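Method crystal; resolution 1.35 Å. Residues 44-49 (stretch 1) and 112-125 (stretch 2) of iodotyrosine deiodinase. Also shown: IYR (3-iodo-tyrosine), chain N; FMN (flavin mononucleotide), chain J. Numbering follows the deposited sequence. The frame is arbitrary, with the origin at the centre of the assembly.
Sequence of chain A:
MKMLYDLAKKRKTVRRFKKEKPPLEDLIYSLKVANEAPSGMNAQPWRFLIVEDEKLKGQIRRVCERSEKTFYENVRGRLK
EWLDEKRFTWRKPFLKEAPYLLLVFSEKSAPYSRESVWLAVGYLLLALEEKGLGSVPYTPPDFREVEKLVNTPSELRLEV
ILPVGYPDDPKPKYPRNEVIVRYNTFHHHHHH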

# COMPACT_ATOMS: atom_id res chain seq x y z
N GLN A 44 -12.75 -0.35 -4.32
CA GLN A 44 -12.62 -0.95 -2.99
C GLN A 44 -12.37 -2.44 -3.14
O GLN A 44 -13.14 -3.27 -2.64
CB GLN A 44 -13.86 -0.67 -2.15
CG GLN A 44 -14.10 0.82 -1.98
CD GLN A 44 -15.54 1.17 -1.66
OE1 GLN A 44 -16.08 0.72 -0.68
NE2 GLN A 44 -16.15 2.00 -2.50
N PRO A 45 -11.29 -2.80 -3.83
CA PRO A 45 -11.04 -4.17 -4.28
C PRO A 45 -10.48 -5.10 -3.22
O PRO A 45 -10.04 -6.18 -3.56
CB PRO A 45 -10.01 -3.98 -5.39
CG PRO A 45 -9.20 -2.82 -4.92
CD PRO A 45 -10.23 -1.88 -4.29
N TRP A 46 -10.50 -4.70 -1.95
CA TRP A 46 -10.06 -5.57 -0.87
C TRP A 46 -11.21 -6.42 -0.35
O TRP A 46 -12.36 -5.98 -0.31
CB TRP A 46 -9.50 -4.72 0.28
CG TRP A 46 -10.25 -3.44 0.50
CD1 TRP A 46 -11.41 -3.28 1.20
CD2 TRP A 46 -9.89 -2.15 0.01
NE1 TRP A 46 -11.80 -1.95 1.17
CE2 TRP A 46 -10.87 -1.24 0.45
CE3 TRP A 46 -8.81 -1.67 -0.75
CZ2 TRP A 46 -10.81 0.12 0.16
CZ3 TRP A 46 -8.77 -0.31 -1.06
CH2 TRP A 46 -9.76 0.57 -0.60
N ARG A 47 -10.89 -7.65 0.02
CA ARG A 47 -11.84 -8.52 0.70
C ARG A 47 -11.11 -9.14 1.88
O ARG A 47 -9.93 -9.48 1.77
CB ARG A 47 -12.35 -9.65 -0.21
CG ARG A 47 -13.01 -9.19 -1.49
CD ARG A 47 -14.36 -8.51 -1.23
NE ARG A 47 -15.04 -8.22 -2.50
CZ ARG A 47 -14.85 -7.11 -3.21
NH1 ARG A 47 -14.02 -6.17 -2.78
NH2 ARG A 47 -15.49 -6.94 -4.35
N PHE A 48 -11.81 -9.31 2.99
CA PHE A 48 -11.18 -9.80 4.20
C PHE A 48 -11.79 -11.11 4.65
O PHE A 48 -13.01 -11.27 4.70
CB PHE A 48 -11.30 -8.76 5.31
CG PHE A 48 -10.70 -7.43 4.95
CD1 PHE A 48 -9.32 -7.29 4.85
CD2 PHE A 48 -11.52 -6.33 4.74
CE1 PHE A 48 -8.77 -6.06 4.52
CE2 PHE A 48 -10.96 -5.10 4.42
CZ PHE A 48 -9.59 -4.96 4.31
N LEU A 49 -10.91 -12.05 4.97
CA LEU A 49 -11.31 -13.33 5.51
C LEU A 49 -10.62 -13.48 6.85
O LEU A 49 -9.39 -13.46 6.93
CB LEU A 49 -10.90 -14.47 4.58
CG LEU A 49 -11.27 -15.88 5.03
CD1 LEU A 49 -12.78 -16.07 5.06
CD2 LEU A 49 -10.63 -16.92 4.12
N IYR N . 0.60 -3.44 -12.83
CA IYR N . 0.64 -4.88 -12.74
CB IYR N . -0.04 -5.51 -11.50
CC IYR N . 0.93 -5.74 -10.41
CD IYR N . 0.83 -5.01 -9.22
CE IYR N . 1.72 -5.21 -8.17
IE IYR N . 1.51 -4.12 -6.47
CF IYR N . 2.73 -6.16 -8.33
OF IYR N . 3.66 -6.45 -7.37
CG IYR N . 2.85 -6.91 -9.52
CH IYR N . 1.96 -6.70 -10.55
C IYR N . -0.02 -5.54 -13.94
O IYR N . 0.36 -6.51 -14.61
OXT IYR N . -1.21 -4.97 -14.29
N1 FMN J . -7.35 9.10 -10.07
C2 FMN J . -7.24 9.69 -11.30
O2 FMN J . -7.86 10.74 -11.50
N3 FMN J . -6.46 9.13 -12.28
C4 FMN J . -5.77 7.97 -12.04
O4 FMN J . -5.06 7.47 -12.93
C4A FMN J . -5.88 7.36 -10.79
N5 FMN J . -5.21 6.19 -10.54
C5A FMN J . -5.29 5.61 -9.29
C6 FMN J . -4.58 4.45 -9.04
C7 FMN J . -4.63 3.84 -7.79
C7M FMN J . -3.82 2.59 -7.56
C8 FMN J . -5.41 4.41 -6.80
C8M FMN J . -5.50 3.78 -5.45
C9 FMN J . -6.14 5.56 -7.06
C9A FMN J . -6.08 6.18 -8.30
N10 FMN J . -6.80 7.33 -8.57
C10 FMN J . -6.68 7.93 -9.81
C1' FMN J . -7.67 7.95 -7.52
C2' FMN J . -9.00 7.16 -7.43
O2' FMN J . -9.88 7.43 -8.52
C3' FMN J . -9.68 7.50 -6.10
O3' FMN J . -8.86 6.97 -5.07
C4' FMN J . -11.10 6.97 -5.96
O4' FMN J . -11.94 7.57 -6.92
C5' FMN J . -11.68 7.25 -4.58
O5' FMN J . -11.56 8.62 -4.28
P FMN J . -12.08 9.19 -2.88
O1P FMN J . -13.51 8.72 -2.68
O2P FMN J . -12.02 10.70 -3.00
O3P FMN J . -11.13 8.79 -1.78
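Stretch 2 112-125: YSRESVWLAVGYLL

Stretch 1 leaves a loop at Q44, which has a left-handed backbone conformation (phi/psi 51/59°), passes through P45 and enters an extended strand at W46 that continues beyond L49. Stretch 2 begins at Y112, whose phi and psi are also positive (54/36°) and which occupies the N-cap position of the helix starting at S113. That helix runs without interruption through L125 and onward, its i to i+4 ladder opening with S116 N to Y112 O at 3.0 Å. Its axis approaches the strand axis to 9.3 Å, and the N-to-C directions diverge by 57° (signed crossing angle -57°), so the two segments run obliquely in the same general sense. The backbones come nearest at the beginning of the contact, where the CA atoms of W46 and V117 are 5.5 Å apart and those of P45 and S113 5.7 Å.

No hydrogen bond links the two stretches; the 318 Å² buried between them is held by packing alone. P45 lies against the first turn of the helix. Its CG is 3.7 Å from CB of S116 and 3.9 Å from O of S113, while the carbonyl O of P45 reaches to 3.6 Å from CG2 of V117. This same methyl also packs on the next residue, with V117 CG2 3.8 Å from W46 CA and 4.1 Å from W46 CB, so that one valine branch bridges the proline and the start of the strand.

W46 contributes the largest covered area of any residue, 69 Å². With chi1 at 38° (p) and chi2 at 82°, its indole reaches across the helix, nearly perpendicular to its axis: CE3 is 3.5 Å from A120 CB, and CZ3 lies 3.7 Å from the backbone O of S116, which meets the ring at its edge. The small side chain of A120 points toward the strand, leaving the indole close to the helix backbone. That S116 O is already engaged in the helical ladder, accepting from A120 N at 3.0 Å, and the S116 hydroxyl turns back to its own helix, with OG donating to Y112 O at 2.7 Å.

Farther along, the contact narrows to a single pair. The CA-to-CB bond of F48 points sideways, but the phenyl end comes nearer the helix and places CE1 3.8 Å from CD1 of L124, one turn beyond A120. Between these two aromatic residues, R47 points away from the helix, and its NH1 donates to W46 O at 3.0 Å.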

# COMPACT_ATOMS: atom_id res chain seq x y z
N TYR A 112 -5.93 -1.61 -11.14
CA TYR A 112 -4.97 -1.32 -10.09
C TYR A 112 -5.41 -1.93 -8.77
O TYR A 112 -5.20 -1.37 -7.70
CB TYR A 112 -4.73 0.19 -9.96
CG TYR A 112 -3.81 0.69 -11.03
CD1 TYR A 112 -2.44 0.70 -10.83
CD2 TYR A 112 -4.30 1.14 -12.24
CE1 TYR A 112 -1.58 1.14 -11.80
CE2 TYR A 112 -3.44 1.59 -13.23
CZ TYR A 112 -2.08 1.58 -13.00
OH TYR A 112 -1.21 2.03 -13.96
N SER A 113 -6.01 -3.11 -8.86
CA SER A 113 -6.48 -3.82 -7.68
C SER A 113 -5.37 -4.12 -6.68
O SER A 113 -5.52 -3.87 -5.48
CB SER A 113 -7.19 -5.12 -8.08
OG SER A 113 -6.39 -5.91 -8.94
N ARG A 114 -4.24 -4.63 -7.16
CA ARG A 114 -3.17 -5.03 -6.24
C ARG A 114 -2.55 -3.82 -5.55
O ARG A 114 -2.32 -3.83 -4.33
CB ARG A 114 -2.10 -5.84 -6.97
CG ARG A 114 -2.66 -7.06 -7.71
CD ARG A 114 -1.58 -8.08 -8.01
NE ARG A 114 -0.98 -8.58 -6.78
CZ ARG A 114 0.25 -9.08 -6.69
NH1 ARG A 114 1.02 -9.16 -7.77
NH2 ARG A 114 0.71 -9.50 -5.52
N GLU A 115 -2.27 -2.78 -6.33
CA GLU A 115 -1.76 -1.52 -5.78
C GLU A 115 -2.70 -0.96 -4.71
O GLU A 115 -2.26 -0.53 -3.64
CB GLU A 115 -1.59 -0.50 -6.90
CG GLU A 115 -0.47 -0.82 -7.87
CD GLU A 115 -0.90 -1.67 -9.06
OE1 GLU A 115 -2.00 -2.26 -9.05
OE2 GLU A 115 -0.12 -1.73 -10.03
N SER A 116 -3.99 -0.98 -5.02
CA SER A 116 -4.98 -0.42 -4.11
C SER A 116 -5.06 -1.22 -2.81
O SER A 116 -5.15 -0.64 -1.72
CB SER A 116 -6.34 -0.40 -4.79
OG SER A 116 -6.31 0.41 -5.96
N VAL A 117 -5.01 -2.54 -2.92
CA VAL A 117 -5.10 -3.36 -1.72
C VAL A 117 -3.87 -3.16 -0.84
O VAL A 117 -4.00 -3.02 0.37
CB VAL A 117 -5.34 -4.84 -2.06
CG1 VAL A 117 -5.17 -5.69 -0.82
CG2 VAL A 117 -6.74 -5.02 -2.67
N TRP A 118 -2.68 -3.09 -1.43
CA TRP A 118 -1.48 -2.88 -0.63
C TRP A 118 -1.45 -1.51 0.02
O TRP A 118 -1.04 -1.36 1.17
CB TRP A 118 -0.21 -3.21 -1.43
CG TRP A 118 -0.03 -4.68 -1.44
CD1 TRP A 118 -0.43 -5.56 -2.41
CD2 TRP A 118 0.53 -5.48 -0.38
NE1 TRP A 118 -0.15 -6.86 -2.01
CE2 TRP A 118 0.45 -6.82 -0.78
CE3 TRP A 118 1.09 -5.17 0.86
CZ2 TRP A 118 0.93 -7.86 0.01
CZ3 TRP A 118 1.55 -6.20 1.64
CH2 TRP A 118 1.47 -7.53 1.22
N LEU A 119 -1.97 -0.50 -0.68
CA LEU A 119 -2.12 0.82 -0.10
C LEU A 119 -3.02 0.74 1.14
O LEU A 119 -2.69 1.25 2.21
CB LEU A 119 -2.72 1.74 -1.15
CG LEU A 119 -2.73 3.24 -0.88
CD1 LEU A 119 -2.93 3.97 -2.19
CD2 LEU A 119 -3.84 3.59 0.09
N ALA A 120 -4.16 0.06 1.00
CA ALA A 120 -5.09 -0.13 2.11
C ALA A 120 -4.45 -0.92 3.25
O ALA A 120 -4.74 -0.66 4.41
CB ALA A 120 -6.35 -0.83 1.63
N VAL A 121 -3.57 -1.86 2.93
CA VAL A 121 -2.85 -2.59 3.96
C VAL A 121 -1.98 -1.64 4.81
O VAL A 121 -1.87 -1.80 6.03
CB VAL A 121 -2.01 -3.75 3.38
CG1 VAL A 121 -1.04 -4.30 4.44
CG2 VAL A 121 -2.91 -4.84 2.84
N GLY A 122 -1.42 -0.62 4.18
CA GLY A 122 -0.70 0.40 4.92
C GLY A 122 -1.58 1.08 5.95
O GLY A 122 -1.19 1.23 7.10
N TYR A 123 -2.80 1.47 5.54
CA TYR A 123 -3.76 2.03 6.49
C TYR A 123 -4.02 1.03 7.60
O TYR A 123 -4.04 1.37 8.78
CB TYR A 123 -5.10 2.30 5.80
CG TYR A 123 -5.24 3.58 5.01
CD1 TYR A 123 -4.20 4.09 4.24
CD2 TYR A 123 -6.45 4.26 5.01
CE1 TYR A 123 -4.36 5.25 3.51
CE2 TYR A 123 -6.63 5.42 4.27
CZ TYR A 123 -5.58 5.91 3.53
OH TYR A 123 -5.73 7.07 2.80
N LEU A 124 -4.26 -0.21 7.21
CA LEU A 124 -4.64 -1.28 8.13
C LEU A 124 -3.59 -1.47 9.23
O LEU A 124 -3.93 -1.57 10.41
CB LEU A 124 -4.84 -2.57 7.35
CG LEU A 124 -5.73 -3.66 7.94
CD1 LEU A 124 -6.14 -4.63 6.83
CD2 LEU A 124 -5.02 -4.38 9.06
N LEU A 125 -2.33 -1.51 8.84
CA LEU A 125 -1.26 -1.72 9.82
C LEU A 125 -1.17 -0.58 10.83
O LEU A 125 -0.92 -0.82 12.01
CB LEU A 125 0.08 -1.91 9.13
CG LEU A 125 0.18 -3.11 8.19
CD1 LEU A 125 1.61 -3.22 7.66
CD2 LEU A 125 -0.22 -4.39 8.89